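PDB 3VXJ: DyP from Bjerkandera adusta, which binds heme b and probably acts as a peroxidase of the DyP-type (dye-decolorizing) family. Local coordinates for residues K38-T43 and S139-S144; N237-N242 and L405-Q410. All blocks are in the same frame, centred on the assembly; numbering follows the deposited sequence.

Contact 1: K38-T43 and S139-S144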
loop_
_atom_site.group_PDB
_atom_site.type_symbol
_atom_site.label_atom_id
_atom_site.label_comp_id
_atom_site.label_asym_id
_atom_site.label_seq_id
_atom_site.Cartn_x
_atom_site.Cartn_y
_atom_site.Cartn_z
ATOM N N LYS A 38 -27.901 9.272 3.514
ATOM C CA LYS A 38 -27.759 10.098 2.323
ATOM C C LYS A 38 -27.852 11.590 2.623
ATOM O O LYS A 38 -27.059 12.362 2.100
ATOM C CB LYS A 38 -28.776 9.689 1.261
ATOM C CG LYS A 38 -28.458 8.332 0.641
ATOM C CD LYS A 38 -29.486 7.914 -0.371
ATOM C CE LYS A 38 -29.163 6.519 -0.862
ATOM N NZ LYS A 38 -29.833 6.213 -2.141
ATOM N N THR A 39 -28.790 12.005 3.474
ATOM C CA THR A 39 -28.867 13.412 3.836
ATOM C C THR A 39 -27.667 13.829 4.693
ATOM O O THR A 39 -27.110 14.912 4.490
ATOM C CB THR A 39 -30.228 13.795 4.471
ATOM O OG1 THR A 39 -30.225 15.193 4.801
ATOM C CG2 THR A 39 -30.533 12.967 5.725
ATOM N N ALA A 40 -27.250 12.968 5.620
ATOM C CA ALA A 40 -26.018 13.230 6.378
ATOM C C ALA A 40 -24.815 13.388 5.434
ATOM O O ALA A 40 -23.967 14.252 5.648
ATOM C CB ALA A 40 -25.765 12.133 7.401
ATOM N N LEU A 41 -24.748 12.551 4.399
ATOM C CA LEU A 41 -23.644 12.598 3.442
ATOM C C LEU A 41 -23.611 13.916 2.672
ATOM O O LEU A 41 -22.542 14.497 2.479
ATOM C CB LEU A 41 -23.716 11.413 2.477
ATOM C CG LEU A 41 -22.511 11.243 1.547
ATOM C CD1 LEU A 41 -21.232 11.057 2.355
ATOM C CD2 LEU A 41 -22.711 10.072 0.614
ATOM N N LYS A 42 -24.780 14.388 2.244
ATOM C CA LYS A 42 -24.881 15.669 1.552
ATOM C C LYS A 42 -24.446 16.838 2.435
ATOM O O LYS A 42 -23.897 17.814 1.934
ATOM C CB LYS A 42 -26.293 15.876 1.001
ATOM C CG LYS A 42 -26.582 15.027 -0.232
ATOM C CD LYS A 42 -28.045 15.094 -0.654
ATOM C CE LYS A 42 -28.213 14.657 -2.101
ATOM N NZ LYS A 42 -29.640 14.653 -2.548
ATOM N N THR A 43 -24.686 16.729 3.741
ATOM C CA THR A 43 -24.188 17.695 4.719
ATOM C C THR A 43 -22.669 17.597 4.864
ATOM O O THR A 43 -21.959 18.606 4.905
ATOM C CB THR A 43 -24.813 17.441 6.111
ATOM O OG1 THR A 43 -26.239 17.503 6.015
ATOM C CG2 THR A 43 -24.339 18.470 7.116
ATOM N N SER A 139 -19.698 11.010 14.047
ATOM C CA SER A 139 -20.779 10.523 14.910
ATOM C C SER A 139 -21.925 11.524 15.029
ATOM O O SER A 139 -23.098 11.141 14.982
ATOM C CB SER A 139 -20.243 10.161 16.296
ATOM O OG SER A 139 -19.282 9.125 16.201
ATOM N N SER A 140 -21.578 12.798 15.180
ATOM C CA SER A 140 -22.559 13.875 15.318
ATOM C C SER A 140 -23.367 14.090 14.038
ATOM O O SER A 140 -24.579 14.309 14.085
ATOM C CB SER A 140 -21.867 15.178 15.730
ATOM O OG SER A 140 -22.810 16.224 15.907
ATOM N N THR A 141 -22.695 14.025 12.894
ATOM C CA THR A 141 -23.340 14.279 11.609
ATOM C C THR A 141 -24.188 13.092 11.144
ATOM O O THR A 141 -25.319 13.264 10.686
ATOM C CB THR A 141 -22.293 14.669 10.541
ATOM O OG1 THR A 141 -21.619 15.863 10.967
ATOM C CG2 THR A 141 -22.952 14.928 9.187
ATOM N N PHE A 142 -23.646 11.884 11.270
ATOM C CA PHE A 142 -24.335 10.691 10.776
ATOM C C PHE A 142 -25.253 10.054 11.803
ATOM O O PHE A 142 -26.242 9.421 11.431
ATOM C CB PHE A 142 -23.335 9.677 10.211
ATOM C CG PHE A 142 -22.702 10.126 8.926
ATOM C CD1 PHE A 142 -23.249 9.750 7.704
ATOM C CD2 PHE A 142 -21.581 10.948 8.934
ATOM C CE1 PHE A 142 -22.682 10.186 6.507
ATOM C CE2 PHE A 142 -21.001 11.384 7.741
ATOM C CZ PHE A 142 -21.561 11.005 6.526
ATOM N N GLY A 143 -24.926 10.211 13.084
ATOM C CA GLY A 143 -25.743 9.651 14.157
ATOM C C GLY A 143 -25.980 8.166 13.970
ATOM O O GLY A 143 -25.082 7.432 13.551
ATOM N N SER A 144 -27.211 7.741 14.245
ATOM C CA SER A 144 -27.572 6.328 14.165
ATOM C C SER A 144 -27.790 5.818 12.734
ATOM O O SER A 144 -28.128 4.651 12.551
ATOM C CB SER A 144 -28.814 6.054 15.013
ATOM O OG SER A 144 -29.917 6.774 14.509
#
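Ala40 of helix 34-48 meets Thr141 and Phe142 at the C-terminal end of helix 128-142, a helix-helix contact within the N-terminal alpha+beta barrel domain of this ferredoxin-like DyP fold, where both helices accompany the four-stranded antiparallel sheet formed by 23-31, 65-71, 119-125 and 146-155. Ala40 marks the closest backbone approach, its CA 5.3 Å from the CA of Phe142. Its methyl points at the other helix and touches both a ring atom and a carbonyl oxygen: CB lies 3.5 Å from Phe142 CD1, reaching the ring obliquely, and equally near the O of Thr141. In return, Thr141 CG2 touches the backbone oxygen of Ala40 at 3.7 Å. This methyl is turned anti to the backbone N of Thr141, while OG1 is directed back along its own helix to bond the carbonyl of Asp137, so the polar branch is satisfied without the partner helix.

At Leu41 the ring of Phe142 continues past Ala40, with CE1 3.8 Å from the backbone N of Leu41. Leu41 leaves its backbone pointing away from the other helix, yet its CD1 comes within 4.2 Å of Phe142 CZ, the two groups crossing obliquely. Phe142 CG stands anti to its carbonyl carbon (chi1 -70°), and the buried ring reaches the backbone of helix 34-48 at Leu41 and also meets Phe37 and, edge-to-face, Phe121 and Tyr44.

Thr43, one turn beyond Ala40, closes the exposed margin. Its OG1 bonds Thr39 O, which also accepts Thr43 N; the two donors approach from opposite faces of the carbonyl plane. That leaves methyl against methyl across the helices, Thr43 CG2 4.3 Å from Thr141 CG2.

Contact 2: N237-N242 and L405-Q410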
loop_
_atom_site.group_PDB
_atom_site.type_symbol
_atom_site.label_atom_id
_atom_site.label_comp_id
_atom_site.label_asym_id
_atom_site.label_seq_id
_atom_site.Cartn_x
_atom_site.Cartn_y
_atom_site.Cartn_z
ATOM N N ASN A 237 20.889 -15.368 9.544
ATOM C CA ASN A 237 21.194 -15.663 8.146
ATOM C C ASN A 237 22.041 -14.580 7.487
ATOM O O ASN A 237 22.078 -14.446 6.259
ATOM C CB ASN A 237 19.898 -15.923 7.383
ATOM C CG ASN A 237 19.218 -17.184 7.849
ATOM O OD1 ASN A 237 19.598 -18.286 7.449
ATOM N ND2 ASN A 237 18.232 -17.040 8.722
ATOM N N ALA A 238 22.722 -13.807 8.328
ATOM C CA ALA A 238 23.527 -12.674 7.884
ATOM C C ALA A 238 24.434 -13.076 6.737
ATOM O O ALA A 238 25.062 -14.132 6.765
ATOM C CB ALA A 238 24.352 -12.134 9.038
ATOM N N ILE A 239 24.497 -12.236 5.715
ATOM C CA ILE A 239 25.335 -12.521 4.557
ATOM C C ILE A 239 26.803 -12.340 4.955
ATOM O O ILE A 239 27.160 -11.291 5.485
ATOM C CB ILE A 239 24.926 -11.637 3.362
ATOM C CG1 ILE A 239 23.509 -12.020 2.921
ATOM C CG2 ILE A 239 25.921 -11.767 2.218
ATOM C CD1 ILE A 239 22.863 -11.097 1.950
ATOM N N PRO A 240 27.643 -13.371 4.738
ATOM C CA PRO A 240 29.025 -13.268 5.237
ATOM C C PRO A 240 29.896 -12.240 4.517
ATOM O O PRO A 240 30.795 -11.689 5.134
ATOM C CB PRO A 240 29.602 -14.678 5.028
ATOM C CG PRO A 240 28.722 -15.343 4.080
ATOM C CD PRO A 240 27.358 -14.705 4.177
ATOM N N ALA A 241 29.640 -11.995 3.232
ATOM C CA ALA A 241 30.479 -11.111 2.418
ATOM C C ALA A 241 29.704 -10.647 1.201
ATOM O O ALA A 241 28.769 -11.312 0.757
ATOM C CB ALA A 241 31.741 -11.834 1.966
ATOM N N ASN A 242 30.100 -9.507 0.655
ATOM C CA ASN A 242 29.635 -9.150 -0.666
ATOM C C ASN A 242 30.832 -8.748 -1.508
ATOM O O ASN A 242 31.969 -8.955 -1.081
ATOM C CB ASN A 242 28.488 -8.123 -0.629
ATOM C CG ASN A 242 28.888 -6.783 -0.053
ATOM O OD1 ASN A 242 30.044 -6.351 -0.140
ATOM N ND2 ASN A 242 27.903 -6.084 0.506
ATOM N N LEU A 405 19.500 -14.306 -2.622
ATOM C CA LEU A 405 19.701 -13.270 -1.603
ATOM C C LEU A 405 21.177 -13.024 -1.277
ATOM O O LEU A 405 21.554 -11.906 -0.940
ATOM C CB LEU A 405 18.903 -13.570 -0.328
ATOM C CG LEU A 405 17.377 -13.688 -0.430
ATOM C CD1 LEU A 405 16.780 -13.830 0.969
ATOM C CD2 LEU A 405 16.742 -12.515 -1.181
ATOM N N ASP A 406 21.998 -14.062 -1.368
ATOM C CA ASP A 406 23.436 -13.907 -1.202
ATOM C C ASP A 406 24.069 -13.683 -2.573
ATOM O O ASP A 406 24.124 -14.605 -3.393
ATOM C CB ASP A 406 24.038 -15.139 -0.510
ATOM C CG ASP A 406 25.508 -14.972 -0.177
ATOM O OD1 ASP A 406 26.175 -14.136 -0.811
ATOM O OD2 ASP A 406 26.005 -15.691 0.711
ATOM N N PRO A 407 24.568 -12.461 -2.821
ATOM C CA PRO A 407 25.103 -12.160 -4.150
ATOM C C PRO A 407 26.313 -13.004 -4.543
ATOM O O PRO A 407 26.607 -13.119 -5.728
ATOM C CB PRO A 407 25.499 -10.685 -4.037
ATOM C CG PRO A 407 25.815 -10.492 -2.572
ATOM C CD PRO A 407 24.790 -11.354 -1.870
ATOM N N LEU A 408 27.000 -13.587 -3.559
ATOM C CA LEU A 408 28.191 -14.401 -3.830
ATOM C C LEU A 408 27.867 -15.891 -3.859
ATOM O O LEU A 408 28.737 -16.710 -4.142
ATOM C CB LEU A 408 29.322 -14.105 -2.824
ATOM C CG LEU A 408 29.746 -12.636 -2.654
ATOM C CD1 LEU A 408 30.965 -12.523 -1.739
ATOM C CD2 LEU A 408 30.018 -11.952 -3.998
ATOM N N ASN A 409 26.614 -16.230 -3.558
ATOM C CA ASN A 409 26.135 -17.616 -3.620
ATOM C C ASN A 409 24.686 -17.620 -4.088
ATOM O O ASN A 409 23.772 -17.932 -3.324
ATOM C CB ASN A 409 26.238 -18.305 -2.247
ATOM C CG ASN A 409 27.648 -18.326 -1.691
ATOM O OD1 ASN A 409 27.985 -17.549 -0.793
ATOM N ND2 ASN A 409 28.478 -19.216 -2.215
ATOM N N GLN A 410 24.479 -17.250 -5.348
ATOM C CA GLN A 410 23.131 -16.933 -5.832
ATOM C C GLN A 410 22.203 -18.132 -5.933
ATOM O O GLN A 410 20.984 -17.990 -5.863
ATOM C CB GLN A 410 23.201 -16.175 -7.158
ATOM C CG GLN A 410 23.883 -14.819 -6.981
ATOM C CD GLN A 410 24.046 -14.032 -8.273
ATOM O OE1 GLN A 410 23.299 -14.214 -9.244
ATOM N NE2 GLN A 410 25.017 -13.128 -8.278
HETATM O O HOH W 1 28.543 -14.028 0.910
#
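An Asx turn at Asp406, built into a type I beta turn from Asp406 to Asn409, brings the loop between strands 401-403 and 413-415 against the segment 237-242 that follows helix 227-236; Ile239, Ala241 and Asn242 receive it. Asp406 OD1 takes the backbone N-H of Leu408 at 2.9 Å, from above the carboxylate plane, 35° out of it. With CG anti to its backbone N (chi1 -174°), the carboxylate reaches the other segment, where a water lies within hydrogen-bonding distance of both Asp406 OD1 and Ala241 O, 2.7 Å from the latter, though it has more acceptors near it than protons to give. No direct hydrogen bond spans the segments, and the rest is packing. The side chains of Ile239 and Asp406 pass one another running opposite ways, Ile239 CG2 lying 3.9 Å from Asp406 OD1. The other end of the isoleucine, CD1, presses to 3.3 Å from Leu405 O, an oxygen that also accepts from Arg259 NE. An alanine at Asp406 would probably leave the Leu408 N-H without its acceptor and the water without its link to this turn, and open a gap beside Ile239 CG2.

Beyond the carboxylate, Pro407 CG rests 4.1 Å from Asn242 CB, whose amide turns elsewhere, its ND2 bonded to Thr275 O. Leu408, on the exposed margin, lies over the backbone of Ala241 and Asn242. Its CD1 is 3.5 Å from Ala241 O and 3.8 Å from Ala241 CB.

In the fold
The two contacts lie on opposite sides of the chain's centre, the centre of each about 29 Å from it; their own centres are 57 Å apart and their nearest atoms about 45 Å. Contact 1, away from the heme and the other known binding sites, joins two helices of the N-terminal barrel domain and closes in sequence before contact 2 opens. Contact 2 joins loops and a short strand, with its first segment in the C-terminal peroxidase region, and comes closer to the heme: the side chain of Leu405 is about 9 Å from that of His308, the axial iron ligand. The Pro240 side chain lies about 5 Å from a bound N-acetylglucosamine.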